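Local coordinates for protein Na Glutathione S-transferase 2 (Necator americanus, PDB 2ON5) that binds glutathione and probably transfers it to electrophilic compounds as a dimeric glutathione S-transferase, at residues A[96-101]-A[130-135]; A[63-68]-A[90-95]; A[165-168]-A[173-176]. All blocks are in the same frame, centred on the assembly; numbering follows the deposited sequence.

Interaction 1 of 3, residues A[96-101]-A[130-135]; sequences KDYINE and EKFFGF. With GSH (glutathione), chain B.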
loop_
_atom_site.group_PDB
_atom_site.type_symbol
_atom_site.label_atom_id
_atom_site.label_comp_id
_atom_site.label_asym_id
_atom_site.label_seq_id
_atom_site.Cartn_x
_atom_site.Cartn_y
_atom_site.Cartn_z
ATOM N N LYS A 96 -0.041 4.590 -5.308
ATOM C CA LYS A 96 -0.686 3.290 -5.436
ATOM C C LYS A 96 -2.197 3.450 -5.663
ATOM O O LYS A 96 -2.759 2.751 -6.520
ATOM C CB LYS A 96 -0.443 2.408 -4.208
ATOM C CG LYS A 96 -1.076 1.031 -4.322
ATOM C CD LYS A 96 -0.725 0.162 -3.125
ATOM C CE LYS A 96 -0.420 -1.242 -3.581
ATOM N NZ LYS A 96 0.426 -1.908 -2.569
ATOM N N ASP A 97 -2.836 4.358 -4.908
ATOM C CA ASP A 97 -4.269 4.696 -5.140
ATOM C C ASP A 97 -4.526 5.170 -6.579
ATOM O O ASP A 97 -5.502 4.757 -7.223
ATOM C CB ASP A 97 -4.748 5.796 -4.158
ATOM C CG ASP A 97 -4.945 5.287 -2.721
ATOM O OD1 ASP A 97 -5.179 6.126 -1.815
ATOM O OD2 ASP A 97 -4.865 4.059 -2.490
ATOM N N TYR A 98 -3.678 6.071 -7.067
ATOM C CA TYR A 98 -3.781 6.590 -8.453
ATOM C C TYR A 98 -3.628 5.484 -9.489
ATOM O O TYR A 98 -4.429 5.382 -10.438
ATOM C CB TYR A 98 -2.726 7.682 -8.669
ATOM C CG TYR A 98 -2.394 8.008 -10.126
ATOM C CD1 TYR A 98 -3.260 8.780 -10.905
ATOM C CD2 TYR A 98 -1.199 7.565 -10.701
ATOM C CE1 TYR A 98 -2.953 9.093 -12.243
ATOM C CE2 TYR A 98 -0.874 7.878 -12.020
ATOM C CZ TYR A 98 -1.760 8.638 -12.790
ATOM O OH TYR A 98 -1.453 8.944 -14.110
ATOM N N ILE A 99 -2.611 4.649 -9.313
ATOM C CA ILE A 99 -2.413 3.504 -10.185
ATOM C C ILE A 99 -3.612 2.539 -10.205
ATOM O O ILE A 99 -3.964 1.979 -11.253
ATOM C CB ILE A 99 -1.103 2.762 -9.831
ATOM C CG1 ILE A 99 0.125 3.670 -10.104
ATOM C CG2 ILE A 99 -1.022 1.383 -10.564
ATOM C CD1 ILE A 99 0.321 4.103 -11.551
ATOM N N ASN A 100 -4.226 2.336 -9.041
ATOM C CA ASN A 100 -5.429 1.547 -8.970
ATOM C C ASN A 100 -6.551 2.184 -9.809
ATOM O O ASN A 100 -7.254 1.486 -10.565
ATOM C CB ASN A 100 -5.873 1.359 -7.527
ATOM C CG ASN A 100 -7.061 0.432 -7.420
ATOM O OD1 ASN A 100 -6.943 -0.774 -7.672
ATOM N ND2 ASN A 100 -8.230 0.992 -7.069
ATOM N N GLU A 101 -6.683 3.500 -9.693
ATOM C CA GLU A 101 -7.643 4.269 -10.474
ATOM C C GLU A 101 -7.456 4.072 -11.981
ATOM O O GLU A 101 -8.436 3.906 -12.711
ATOM C CB GLU A 101 -7.557 5.749 -10.112
ATOM C CG GLU A 101 -8.612 6.626 -10.760
ATOM C CD GLU A 101 -8.756 7.988 -10.077
ATOM O OE1 GLU A 101 -9.647 8.761 -10.485
ATOM O OE2 GLU A 101 -7.978 8.298 -9.143
ATOM N N GLU A 130 -4.955 14.688 -13.076
ATOM C CA GLU A 130 -5.239 16.072 -12.641
ATOM C C GLU A 130 -5.299 16.173 -11.103
ATOM O O GLU A 130 -4.722 17.111 -10.499
ATOM C CB GLU A 130 -6.547 16.592 -13.275
ATOM C CG GLU A 130 -7.035 17.929 -12.721
ATOM C CD GLU A 130 -6.278 19.129 -13.283
ATOM O OE1 GLU A 130 -5.754 19.028 -14.412
ATOM O OE2 GLU A 130 -6.198 20.180 -12.598
ATOM N N LYS A 131 -5.999 15.219 -10.483
ATOM C CA LYS A 131 -6.102 15.143 -9.013
ATOM C C LYS A 131 -4.751 14.756 -8.440
ATOM O O LYS A 131 -4.248 15.417 -7.539
ATOM C CB LYS A 131 -7.128 14.095 -8.568
ATOM C CG LYS A 131 -8.612 14.457 -8.827
ATOM C CD LYS A 131 -9.564 13.285 -8.487
ATOM C CE LYS A 131 -9.400 12.119 -9.468
ATOM N NZ LYS A 131 -10.182 10.907 -9.050
ATOM N N PHE A 132 -4.173 13.676 -8.977
ATOM C CA PHE A 132 -2.947 13.113 -8.400
ATOM C C PHE A 132 -1.760 14.075 -8.471
ATOM O O PHE A 132 -1.123 14.353 -7.439
ATOM C CB PHE A 132 -2.630 11.755 -9.017
ATOM C CG PHE A 132 -1.333 11.154 -8.528
ATOM C CD1 PHE A 132 -0.370 10.761 -9.432
ATOM C CD2 PHE A 132 -1.081 11.004 -7.163
ATOM C CE1 PHE A 132 0.840 10.237 -8.992
ATOM C CE2 PHE A 132 0.111 10.447 -6.709
ATOM C CZ PHE A 132 1.080 10.071 -7.631
ATOM N N PHE A 133 -1.496 14.599 -9.678
ATOM C CA PHE A 133 -0.385 15.533 -9.912
ATOM C C PHE A 133 -0.585 16.811 -9.093
ATOM O O PHE A 133 0.372 17.519 -8.772
ATOM C CB PHE A 133 -0.269 15.890 -11.397
ATOM C CG PHE A 133 0.282 14.777 -12.286
ATOM C CD1 PHE A 133 0.478 13.482 -11.809
ATOM C CD2 PHE A 133 0.601 15.057 -13.615
ATOM C CE1 PHE A 133 0.965 12.505 -12.663
ATOM C CE2 PHE A 133 1.052 14.072 -14.490
ATOM C CZ PHE A 133 1.251 12.807 -14.009
ATOM N N GLY A 134 -1.838 17.126 -8.779
ATOM C CA GLY A 134 -2.149 18.284 -7.924
ATOM C C GLY A 134 -1.596 18.092 -6.516
ATOM O O GLY A 134 -1.032 19.016 -5.936
ATOM N N PHE A 135 -1.750 16.892 -5.959
ATOM C CA PHE A 135 -1.161 16.592 -4.652
ATOM C C PHE A 135 0.366 16.525 -4.687
ATOM O O PHE A 135 1.022 16.965 -3.752
ATOM C CB PHE A 135 -1.763 15.329 -4.037
ATOM C CG PHE A 135 -3.252 15.429 -3.787
ATOM C CD1 PHE A 135 -4.131 14.522 -4.356
ATOM C CD2 PHE A 135 -3.767 16.457 -3.015
ATOM C CE1 PHE A 135 -5.527 14.616 -4.128
ATOM C CE2 PHE A 135 -5.159 16.565 -2.791
ATOM C CZ PHE A 135 -6.030 15.641 -3.350
HETATM N N1 GSH B . -5.424 4.604 0.660
HETATM C CA1 GSH B . -6.485 4.946 1.630
HETATM C C1 GSH B . -5.884 4.924 3.030
HETATM O O11 GSH B . -5.884 5.854 3.865
HETATM O O12 GSH B . -5.363 3.859 3.362
HETATM C CB1 GSH B . -7.281 6.190 1.184
HETATM C CG1 GSH B . -8.035 6.962 2.267
HETATM C CD1 GSH B . -9.541 6.979 2.023
HETATM O OE1 GSH B . -10.143 6.282 0.951
HETATM N N2 GSH B . -10.257 7.691 2.896
HETATM C CA2 GSH B . -11.702 7.826 2.826
HETATM C C2 GSH B . -12.165 9.241 2.582
HETATM O O2 GSH B . -11.382 10.310 3.011
HETATM C CB2 GSH B . -12.244 7.330 4.149
HETATM S SG2 GSH B . -12.358 5.530 4.193
HETATM N N3 GSH B . -13.332 9.434 1.951
HETATM C CA3 GSH B . -13.972 10.737 1.883
HETATM C C3 GSH B . -13.546 11.596 0.709
HETATM O O31 GSH B . -14.006 12.761 0.579
HETATM O O32 GSH B . -12.741 11.175 -0.150
#

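Interaction 2 of 3, residues A[63-68]-A[90-95]; sequences QSFAIA and SVADQY. With GSH (glutathione), chain V; EDO (1,2-ethanediol), chain O; EDO (1,2-ethanediol), chain P.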
loop_
_atom_site.group_PDB
_atom_site.type_symbol
_atom_site.label_atom_id
_atom_site.label_comp_id
_atom_site.label_asym_id
_atom_site.label_seq_id
_atom_site.Cartn_x
_atom_site.Cartn_y
_atom_site.Cartn_z
ATOM N N GLN A 63 5.010 -8.486 -2.942
ATOM C CA GLN A 63 4.432 -7.137 -2.907
ATOM C C GLN A 63 5.396 -6.010 -3.267
ATOM O O GLN A 63 6.309 -5.675 -2.509
ATOM C CB GLN A 63 3.667 -6.862 -1.579
ATOM C CG GLN A 63 2.370 -7.652 -1.505
ATOM C CD GLN A 63 1.255 -7.016 -2.350
ATOM O OE1 GLN A 63 1.444 -5.959 -2.965
ATOM N NE2 GLN A 63 0.089 -7.668 -2.376
ATOM N N SER A 64 5.157 -5.382 -4.422
ATOM C CA SER A 64 6.118 -4.427 -4.990
ATOM C C SER A 64 6.541 -3.308 -4.019
ATOM O O SER A 64 7.731 -3.003 -3.935
ATOM C CB SER A 64 5.608 -3.833 -6.313
ATOM O OG SER A 64 4.434 -3.043 -6.078
ATOM N N PHE A 65 5.596 -2.716 -3.282
ATOM C CA PHE A 65 5.943 -1.665 -2.294
ATOM C C PHE A 65 6.677 -2.202 -1.081
ATOM O O PHE A 65 7.558 -1.522 -0.553
ATOM C CB PHE A 65 4.726 -0.841 -1.873
ATOM C CG PHE A 65 4.123 -0.026 -3.015
ATOM C CD1 PHE A 65 3.230 -0.611 -3.921
ATOM C CD2 PHE A 65 4.495 1.296 -3.213
ATOM C CE1 PHE A 65 2.676 0.145 -5.007
ATOM C CE2 PHE A 65 3.942 2.066 -4.264
ATOM C CZ PHE A 65 3.034 1.496 -5.160
ATOM N N ALA A 66 6.315 -3.407 -0.618
ATOM C CA ALA A 66 7.064 -4.014 0.491
ATOM C C ALA A 66 8.515 -4.249 0.051
ATOM O O ALA A 66 9.470 -3.992 0.799
ATOM C CB ALA A 66 6.418 -5.299 0.952
ATOM N N ILE A 67 8.677 -4.724 -1.178
ATOM C CA ILE A 67 10.013 -4.935 -1.737
ATOM C C ILE A 67 10.757 -3.609 -1.904
ATOM O O ILE A 67 11.927 -3.511 -1.537
ATOM C CB ILE A 67 9.939 -5.658 -3.117
ATOM C CG1 ILE A 67 9.384 -7.077 -2.916
ATOM C CG2 ILE A 67 11.371 -5.710 -3.757
ATOM C CD1 ILE A 67 8.811 -7.722 -4.237
ATOM N N ALA A 68 10.102 -2.604 -2.491
ATOM C CA ALA A 68 10.761 -1.320 -2.707
ATOM C C ALA A 68 11.240 -0.720 -1.385
ATOM O O ALA A 68 12.368 -0.224 -1.300
ATOM C CB ALA A 68 9.828 -0.313 -3.441
ATOM N N SER A 90 3.546 7.653 2.688
ATOM C CA SER A 90 2.219 8.258 2.385
ATOM C C SER A 90 2.095 8.691 0.910
ATOM O O SER A 90 1.035 8.494 0.289
ATOM C CB SER A 90 1.928 9.436 3.341
ATOM O OG SER A 90 2.666 10.595 3.009
ATOM N N VAL A 91 3.173 9.258 0.356
ATOM C CA VAL A 91 3.235 9.600 -1.073
ATOM C C VAL A 91 3.149 8.350 -1.944
ATOM O O VAL A 91 2.398 8.337 -2.959
ATOM C CB VAL A 91 4.506 10.460 -1.444
ATOM C CG1 VAL A 91 4.601 10.693 -2.976
ATOM C CG2 VAL A 91 4.457 11.825 -0.735
ATOM N N ALA A 92 3.897 7.304 -1.563
ATOM C CA ALA A 92 3.880 6.057 -2.324
ATOM C C ALA A 92 2.490 5.446 -2.295
ATOM O O ALA A 92 2.034 4.894 -3.294
ATOM C CB ALA A 92 4.932 5.052 -1.758
ATOM N N ASP A 93 1.828 5.535 -1.143
ATOM C CA ASP A 93 0.464 5.033 -1.007
ATOM C C ASP A 93 -0.520 5.836 -1.847
ATOM O O ASP A 93 -1.437 5.256 -2.444
ATOM C CB ASP A 93 0.014 5.019 0.456
ATOM C CG ASP A 93 0.402 3.735 1.179
ATOM O OD1 ASP A 93 0.973 2.822 0.540
ATOM O OD2 ASP A 93 0.121 3.641 2.396
ATOM N N GLN A 94 -0.348 7.148 -1.911
ATOM C CA GLN A 94 -1.203 7.960 -2.796
ATOM C C GLN A 94 -0.986 7.595 -4.287
ATOM O O GLN A 94 -1.954 7.475 -5.077
ATOM C CB GLN A 94 -0.986 9.464 -2.569
ATOM C CG GLN A 94 -1.957 10.343 -3.395
ATOM C CD GLN A 94 -3.364 10.345 -2.791
ATOM O OE1 GLN A 94 -3.586 9.828 -1.694
ATOM N NE2 GLN A 94 -4.332 10.916 -3.525
ATOM N N TYR A 95 0.270 7.429 -4.661
ATOM C CA TYR A 95 0.638 6.858 -5.982
ATOM C C TYR A 95 -0.052 5.502 -6.283
ATOM O O TYR A 95 -0.546 5.278 -7.395
ATOM C CB TYR A 95 2.153 6.693 -6.055
ATOM C CG TYR A 95 2.612 5.987 -7.333
ATOM C CD1 TYR A 95 2.651 6.674 -8.548
ATOM C CD2 TYR A 95 2.986 4.637 -7.310
ATOM C CE1 TYR A 95 3.085 6.009 -9.751
ATOM C CE2 TYR A 95 3.413 3.955 -8.493
ATOM C CZ TYR A 95 3.451 4.652 -9.696
ATOM O OH TYR A 95 3.842 4.024 -10.857
HETATM N N1 GSH V . -0.234 -5.108 -4.776
HETATM C CA1 GSH V . 0.391 -5.524 -6.054
HETATM C C1 GSH V . 1.893 -5.259 -6.005
HETATM O O11 GSH V . 2.201 -4.053 -5.901
HETATM O O12 GSH V . 2.802 -6.136 -6.059
HETATM C CB1 GSH V . -0.016 -6.931 -6.497
HETATM C CG1 GSH V . 0.840 -7.494 -7.627
HETATM C CD1 GSH V . 0.071 -7.809 -8.906
HETATM O OE1 GSH V . -1.220 -7.279 -9.180
HETATM N N2 GSH V . 0.745 -8.626 -9.720
HETATM C CA2 GSH V . 0.618 -8.767 -11.164
HETATM C C2 GSH V . 0.532 -10.231 -11.528
HETATM O O2 GSH V . 1.097 -11.244 -10.712
HETATM C CB2 GSH V . 1.824 -8.134 -11.839
HETATM S SG2 GSH V . 1.550 -6.493 -12.576
HETATM N N3 GSH V . -0.137 -10.538 -12.638
HETATM C CA3 GSH V . -0.397 -11.917 -13.005
HETATM C C3 GSH V . -1.336 -12.680 -12.092
HETATM O O31 GSH V . -1.989 -12.091 -11.202
HETATM O O32 GSH V . -1.480 -13.918 -12.220
HETATM C C1 EDO O . 6.012 0.285 -7.001
HETATM O O1 EDO O . 5.331 -0.755 -7.712
HETATM C C2 EDO O . 7.094 -0.332 -6.128
HETATM O O2 EDO O . 7.955 -1.035 -7.020
HETATM C C1 EDO P . 2.889 0.547 -10.207
HETATM O O1 EDO P . 3.375 1.685 -10.895
HETATM C C2 EDO P . 3.095 0.747 -8.711
HETATM O O2 EDO P . 1.820 0.750 -8.110
#

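Interaction 3 of 3, residues A[165-168]-A[173-176]; sequences SGIA and SIYD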
loop_
_atom_site.group_PDB
_atom_site.type_symbol
_atom_site.label_atom_id
_atom_site.label_comp_id
_atom_site.label_asym_id
_atom_site.label_seq_id
_atom_site.Cartn_x
_atom_site.Cartn_y
_atom_site.Cartn_z
ATOM N N SER A 165 7.177 9.381 -17.044
ATOM C CA SER A 165 8.037 9.305 -18.229
ATOM C C SER A 165 7.595 8.176 -19.153
ATOM O O SER A 165 7.624 8.308 -20.397
ATOM C CB SER A 165 9.511 9.139 -17.836
ATOM O OG SER A 165 9.750 7.860 -17.270
ATOM N N GLY A 166 7.174 7.073 -18.543
ATOM C CA GLY A 166 6.685 5.895 -19.266
ATOM C C GLY A 166 5.447 6.202 -20.086
ATOM O O GLY A 166 5.389 5.852 -21.264
ATOM N N ILE A 167 4.452 6.834 -19.468
ATOM C CA ILE A 167 3.242 7.279 -20.217
ATOM C C ILE A 167 3.566 8.334 -21.277
ATOM O O ILE A 167 3.005 8.325 -22.414
ATOM C CB ILE A 167 2.204 7.901 -19.284
ATOM C CG1 ILE A 167 1.874 6.965 -18.111
ATOM C CG2 ILE A 167 0.936 8.347 -20.078
ATOM C CD1 ILE A 167 1.270 5.644 -18.544
ATOM N N ALA A 168 4.445 9.265 -20.902
ATOM C CA ALA A 168 4.753 10.407 -21.783
ATOM C C ALA A 168 5.419 9.942 -23.086
ATOM O O ALA A 168 5.314 10.624 -24.118
ATOM C CB ALA A 168 5.611 11.440 -21.083
ATOM N N SER A 173 1.158 14.536 -23.665
ATOM C CA SER A 173 0.284 15.536 -23.077
ATOM C C SER A 173 -0.046 15.239 -21.615
ATOM O O SER A 173 -0.715 16.027 -20.955
ATOM C CB SER A 173 -1.006 15.691 -23.883
ATOM O OG SER A 173 -1.848 14.559 -23.744
ATOM N N ILE A 174 0.419 14.105 -21.100
ATOM C CA ILE A 174 0.215 13.826 -19.670
ATOM C C ILE A 174 0.757 14.990 -18.812
ATOM O O ILE A 174 0.233 15.291 -17.741
ATOM C CB ILE A 174 0.833 12.467 -19.247
ATOM C CG1 ILE A 174 0.387 12.120 -17.806
ATOM C CG2 ILE A 174 2.366 12.447 -19.449
ATOM C CD1 ILE A 174 1.009 10.847 -17.257
ATOM N N TYR A 175 1.802 15.647 -19.304
ATOM C CA TYR A 175 2.414 16.734 -18.525
ATOM C C TYR A 175 1.730 18.112 -18.664
ATOM O O TYR A 175 2.086 19.041 -17.949
ATOM C CB TYR A 175 3.893 16.863 -18.862
ATOM C CG TYR A 175 4.775 15.707 -18.408
ATOM C CD1 TYR A 175 5.538 15.016 -19.329
ATOM C CD2 TYR A 175 4.875 15.343 -17.055
ATOM C CE1 TYR A 175 6.371 13.964 -18.946
ATOM C CE2 TYR A 175 5.716 14.295 -16.651
ATOM C CZ TYR A 175 6.457 13.611 -17.604
ATOM O OH TYR A 175 7.314 12.580 -17.255
ATOM N N ASP A 176 0.778 18.236 -19.588
ATOM C CA ASP A 176 0.043 19.494 -19.785
ATOM C C ASP A 176 -0.545 19.976 -18.474
ATOM O O ASP A 176 -1.276 19.234 -17.784
ATOM C CB ASP A 176 -1.113 19.310 -20.776
ATOM C CG ASP A 176 -0.656 19.174 -22.224
ATOM O OD1 ASP A 176 0.562 19.130 -22.511
ATOM O OD2 ASP A 176 -1.566 19.100 -23.078
#

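Interaction 1 of 3, residues A[96-101]-A[130-135]
The rings of Y98 and F132 lie against each other as an offset stack, the aromatic part of the contact between segments 96-101 and 130-135. Their centroids are 4.5 Å apart and their planes differ by 17°; the overlap is partial, with F132 CD1 over the face of the tyrosine, 3.5 Å from Y98 CG and displaced toward the ring's edge. Y98 CB also stands over the phenylalanine face, 4.0 Å from the F132 ring centroid, in a CH-pi contact. Both side chains leave their helix with CG anti to the backbone N (chi1 161° in Y98, 176° in F132), which turns the two rings face to face between the helices. Y98 also meets the H163 ring nearly at right angles, and F132 reaches L160, both on helix 155-168.

One turn on from Y98, a salt bridge lies at the more exposed side of the contact. K131 NZ donates to E101 OE1 at 2.6 Å, approaching the syn lone pair on the side of the second carboxylate oxygen. E101 is extended beyond CG and K131 bent at chi3; both pairs of side chains cross at about a right angle.

D97 points its carboxylate to another site: N1 of glutathione gives a hydrogen bond to D97 OD1 (2.9 Å) and a weak one to OD2 (3.2 Å). That glutathione is held chiefly by the second subunit, through residues such as S64 and W39. Aromatic helix packing beside an acidic residue lent to the partner's glutathione site fits the helical C-terminal domain of a dimeric glutathione S-transferase.

Interaction 2 of 3, residues A[63-68]-A[90-95]
Beside the glutathione site, where the thioredoxin-like N-terminal domain meets the helical domain, F65 of helix 64-75 packs on A92 and Y95 of helix 82-101. The CE2 corner of the phenylalanine lies 4.0 Å from A92 CB and 3.5 Å from A92 O, while its CZ tip comes 3.8 Å from Y95 CD2. F65 and Y95 touch edge against edge, each placing its contact atom near the plane of the other ring. With CG anti to the carbonyl carbon (chi1 -65°), F65 reaches across from its helix to helix 82-101. One ethanediol, probably from the crystallisation liquor, covers a face of the F65 ring; a second fits between the edge of F65 and Y95.

Glutathione is gripped by its gamma-glutamyl end. S64 N donates to O12 of its carboxylate at 3.0 Å, in a nearly straight bond (170°); S64 OG also approaches O11, at a doubtfully short 2.5 Å. Its amino N1 donates to Q63 OE1 at 2.6 Å. Q63, at the N-cap position, is itself steadied by D97 of the second subunit through NE2. Recognition of the gamma-glutamyl carboxylate by the first turn of a helix is the hallmark of the glutathione S-transferase G-site.

Interaction 3 of 3, residues A[165-168]-A[173-176]
Fully extended torsions in I174 (chi1 -171°, chi2 -176°) carry its CD1 straight out to I167, and leave CG2 on the flank that faces A168. Y175 takes the other course, its CG anti to the carbonyl carbon (chi1 -68°), which brings the ring back over the end of helix 155-168. The methyl of A168 thus meets two neighbours on one side, 3.4 Å from Y175 CE1 and 3.8 Å from I174 CG2. I167 and I174 cross at about a right angle, with I174 CD1 lying 3.8 Å from both CB and CG2 of I167.

Y175 OH lies 3.2 Å from S165 N, but the angle is poor and no hydrogen bond results; its hydroxyl bonds to T164 OG1 instead. S165 OG turns back to carbonyl oxygens of its own helix, those of A161 and E162. Beyond the contact, I174 packs on L125 and F133 of helix 117-143, and the ring of Y175 meets helix 179-189.

Between helix 155-168 and the short 3-10 segment the attraction is thus almost wholly apolar: methyl groups and ring fit closely, while the hydroxyls of S165 and Y175 have their partners outside the two segments.

Interactions 1 and 2 share helix 82-101 and touch directly, their centres 13 Å apart: F132 CZ packs 3.6 Å from Y95 CA, and K96 NZ comes 3.4 Å from F65 CD1. Together they relate two glutathione sites, since interaction 2 carries the G-site residues Q63 and S64 of its own subunit and interaction 1 presents D97 to the glutathione held by the other. Interaction 3 stands apart from both ligands, with I167 about 14 Å from a bound glutathione at the side chain. It joins interaction 1 through F133, whose CE2 lies 3.6 Å from I174 O, but has no touch with interaction 2, whose nearest atoms are about 8 Å away.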